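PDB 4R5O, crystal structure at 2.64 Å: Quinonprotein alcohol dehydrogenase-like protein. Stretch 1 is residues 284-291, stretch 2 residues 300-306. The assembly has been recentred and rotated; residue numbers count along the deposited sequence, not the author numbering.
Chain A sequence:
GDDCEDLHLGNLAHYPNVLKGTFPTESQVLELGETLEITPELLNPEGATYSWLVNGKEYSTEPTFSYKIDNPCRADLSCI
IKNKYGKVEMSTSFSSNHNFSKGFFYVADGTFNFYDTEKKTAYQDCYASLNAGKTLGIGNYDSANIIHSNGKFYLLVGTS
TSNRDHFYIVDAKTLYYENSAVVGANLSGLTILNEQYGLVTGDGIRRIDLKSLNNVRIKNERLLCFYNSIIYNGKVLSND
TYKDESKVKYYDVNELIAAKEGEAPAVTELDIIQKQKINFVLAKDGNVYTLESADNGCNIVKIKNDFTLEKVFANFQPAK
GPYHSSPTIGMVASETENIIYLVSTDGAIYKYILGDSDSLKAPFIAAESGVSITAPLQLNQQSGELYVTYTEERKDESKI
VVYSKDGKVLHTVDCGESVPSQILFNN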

# COMPACT_ATOMS: atom_id res chain seq x y z
N LYS A 284 -7.88 -9.21 20.30
CA LYS A 284 -7.26 -8.75 21.56
C LYS A 284 -7.17 -9.90 22.58
O LYS A 284 -6.28 -9.85 23.42
N ASP A 285 -7.99 -10.95 22.45
CA ASP A 285 -7.92 -12.12 23.33
C ASP A 285 -6.69 -13.02 23.00
O ASP A 285 -6.46 -14.02 23.69
N GLY A 286 -5.95 -12.66 21.94
CA GLY A 286 -4.76 -13.36 21.46
C GLY A 286 -5.06 -14.51 20.54
O GLY A 286 -4.15 -15.27 20.17
N ASN A 287 -6.34 -14.66 20.15
CA ASN A 287 -6.81 -15.73 19.28
C ASN A 287 -7.03 -15.22 17.86
O ASN A 287 -7.12 -14.01 17.63
N VAL A 288 -7.06 -16.16 16.89
CA VAL A 288 -7.27 -15.85 15.48
C VAL A 288 -8.69 -16.19 15.16
O VAL A 288 -9.19 -17.23 15.57
N TYR A 289 -9.34 -15.28 14.43
CA TYR A 289 -10.72 -15.41 14.01
C TYR A 289 -10.86 -15.38 12.52
O TYR A 289 -10.20 -14.59 11.85
N THR A 290 -11.76 -16.19 12.00
CA THR A 290 -12.14 -16.19 10.60
C THR A 290 -13.64 -16.48 10.57
O THR A 290 -14.26 -16.52 11.61
N LEU A 291 -14.20 -16.63 9.38
CA LEU A 291 -15.61 -16.98 9.19
C LEU A 291 -15.76 -18.33 8.50
O LEU A 291 -14.90 -18.75 7.71
N ILE A 300 -18.70 -17.02 13.20
CA ILE A 300 -17.44 -16.37 13.63
C ILE A 300 -16.65 -17.45 14.35
O ILE A 300 -17.10 -17.94 15.39
N VAL A 301 -15.54 -17.87 13.75
CA VAL A 301 -14.77 -18.98 14.31
C VAL A 301 -13.53 -18.45 15.05
O VAL A 301 -12.71 -17.76 14.48
N LYS A 302 -13.41 -18.82 16.32
CA LYS A 302 -12.26 -18.56 17.18
C LYS A 302 -11.31 -19.72 17.04
O LYS A 302 -11.74 -20.86 17.19
N ILE A 303 -10.04 -19.44 16.68
CA ILE A 303 -9.04 -20.50 16.52
C ILE A 303 -8.11 -20.33 17.69
O ILE A 303 -7.38 -19.33 17.77
N LYS A 304 -8.17 -21.26 18.66
CA LYS A 304 -7.33 -21.10 19.84
C LYS A 304 -5.90 -21.60 19.50
O LYS A 304 -5.68 -22.18 18.43
N ASN A 305 -4.93 -21.33 20.40
CA ASN A 305 -3.51 -21.71 20.31
C ASN A 305 -3.33 -23.22 20.01
O ASN A 305 -2.38 -23.59 19.32
N ASP A 306 -4.21 -24.06 20.54
CA ASP A 306 -4.08 -25.51 20.34
C ASP A 306 -4.88 -25.95 19.09
O ASP A 306 -5.02 -27.15 18.83

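Side-chain packing between residues 284-291 and 300-306, two stretches of one chain whose strands, 288-291 and 300-303, run antiparallel and that together bury 570 Å². The backbones are tied at two pairs: Ile303 N to Val288 O (2.6 Å), with a weak return bond from Val288 N to Ile303 O (3.3 Å), and Val301 N to Thr290 O (2.8 Å), returned by Thr290 N to Val301 O (3.1 Å). As in any beta strand, side chains alternate between the two faces of the sheet.

On one face lie Tyr289, Leu291, Ile300 and Lys302. The Tyr289 ring (chi1 m, chi2 77°) leans across the neighbouring strand, one face covering Lys302 CA, which sits 4.2 Å from the ring centroid in a CH-pi contact. Ile300 (m, t) fills the space at the ring edge, its CG2 3.7 Å from Tyr289 CD2, while its CG1 meets Leu291 CD2 at 3.9 Å; Leu291 (m, t) turns its end back toward Ile300, so the isoleucine is wedged between ring and leucine. Lys302 is fully extended (all t): its CB lies 3.7 Å from Tyr289 CE2, and the chain runs on to bring CE within 3.7 Å of Asp285 OD2. Its NZ remains 4.4 Å from that same OD2, beyond a salt bridge, and is hydrogen-bonded elsewhere in the structure. Asp285 (p) is occupied within its own stretch: OD2 accepts from Tyr289 OH (2.6 Å) and OD1 from Asn287 N (2.9 Å), linking the loop to the ring's hydroxyl.

On the other face, Ile303 (m, t) is the main bump. Its CD1 reaches Val288 CG1 (4.0 Å; Val288 is t) and Thr290 CG2 (3.9 Å; Thr290 is t), bridging the two side chains. Val301 (t) lies beside Thr290, its CB 4.4 Å from Thr290 CG2.

Beyond the strands, Asn287 (chi1 m) points toward the other stretch, its CB 3.7 Å from Ile303 O.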

# COMPACT_ATOMS: atom_id res chain seq x y z
CB LYS A 284 -7.99 -7.56 22.18
CG LYS A 284 -7.14 -6.83 23.21
CD LYS A 284 -7.94 -5.84 24.02
CE LYS A 284 -7.07 -5.27 25.11
NZ LYS A 284 -7.85 -4.35 25.99
CB ASP A 285 -9.21 -12.94 23.23
CG ASP A 285 -9.51 -13.58 21.89
OD1 ASP A 285 -8.80 -13.28 20.91
OD2 ASP A 285 -10.44 -14.38 21.82
CB ASN A 287 -8.09 -16.37 19.83
CG ASN A 287 -7.87 -17.20 21.07
OD1 ASN A 287 -8.63 -17.13 22.03
ND2 ASN A 287 -6.76 -17.91 21.14
CB VAL A 288 -6.25 -16.57 14.56
CG1 VAL A 288 -6.70 -16.59 13.10
CG2 VAL A 288 -4.89 -15.90 14.70
CB TYR A 289 -11.57 -14.28 14.61
CG TYR A 289 -11.80 -14.38 16.09
CD1 TYR A 289 -10.81 -14.03 17.00
CD2 TYR A 289 -13.06 -14.71 16.60
CE1 TYR A 289 -11.02 -14.10 18.37
CE2 TYR A 289 -13.29 -14.77 17.97
CZ TYR A 289 -12.27 -14.46 18.86
OH TYR A 289 -12.51 -14.48 20.20
CB THR A 290 -11.27 -17.15 9.77
OG1 THR A 290 -11.49 -16.88 8.37
CG2 THR A 290 -11.50 -18.64 10.10
CB LEU A 291 -16.36 -15.91 8.36
CG LEU A 291 -16.41 -14.48 8.84
CD1 LEU A 291 -17.21 -13.67 7.89
CD2 LEU A 291 -17.00 -14.34 10.23
CB ILE A 300 -17.66 -15.10 14.47
CG1 ILE A 300 -18.61 -14.11 13.75
CG2 ILE A 300 -16.31 -14.47 14.85
CD1 ILE A 300 -19.09 -12.96 14.57
CB VAL A 301 -14.36 -20.00 13.21
CG1 VAL A 301 -13.52 -21.13 13.80
CG2 VAL A 301 -15.59 -20.57 12.52
CB LYS A 302 -12.75 -18.37 18.63
CG LYS A 302 -11.71 -18.21 19.72
CD LYS A 302 -12.49 -18.17 21.01
CE LYS A 302 -11.75 -17.86 22.27
NZ LYS A 302 -12.66 -17.82 23.44
CB ILE A 303 -8.32 -20.49 15.13
CG1 ILE A 303 -9.33 -20.32 13.95
CG2 ILE A 303 -7.43 -21.75 14.98
CD1 ILE A 303 -8.72 -20.03 12.48
CB LYS A 304 -7.94 -21.82 21.04
CG LYS A 304 -9.37 -21.37 21.41
CD LYS A 304 -9.87 -22.20 22.59
CE LYS A 304 -11.28 -21.90 23.03
NZ LYS A 304 -11.65 -22.72 24.21
CB ASN A 305 -2.76 -21.37 21.62
CG ASN A 305 -2.73 -19.89 22.02
OD1 ASN A 305 -3.32 -18.99 21.38
ND2 ASN A 305 -2.01 -19.61 23.12
CB ASP A 306 -4.54 -26.27 21.60
CG ASP A 306 -5.99 -26.08 22.04
OD1 ASP A 306 -6.71 -25.23 21.41
OD2 ASP A 306 -6.42 -26.78 22.98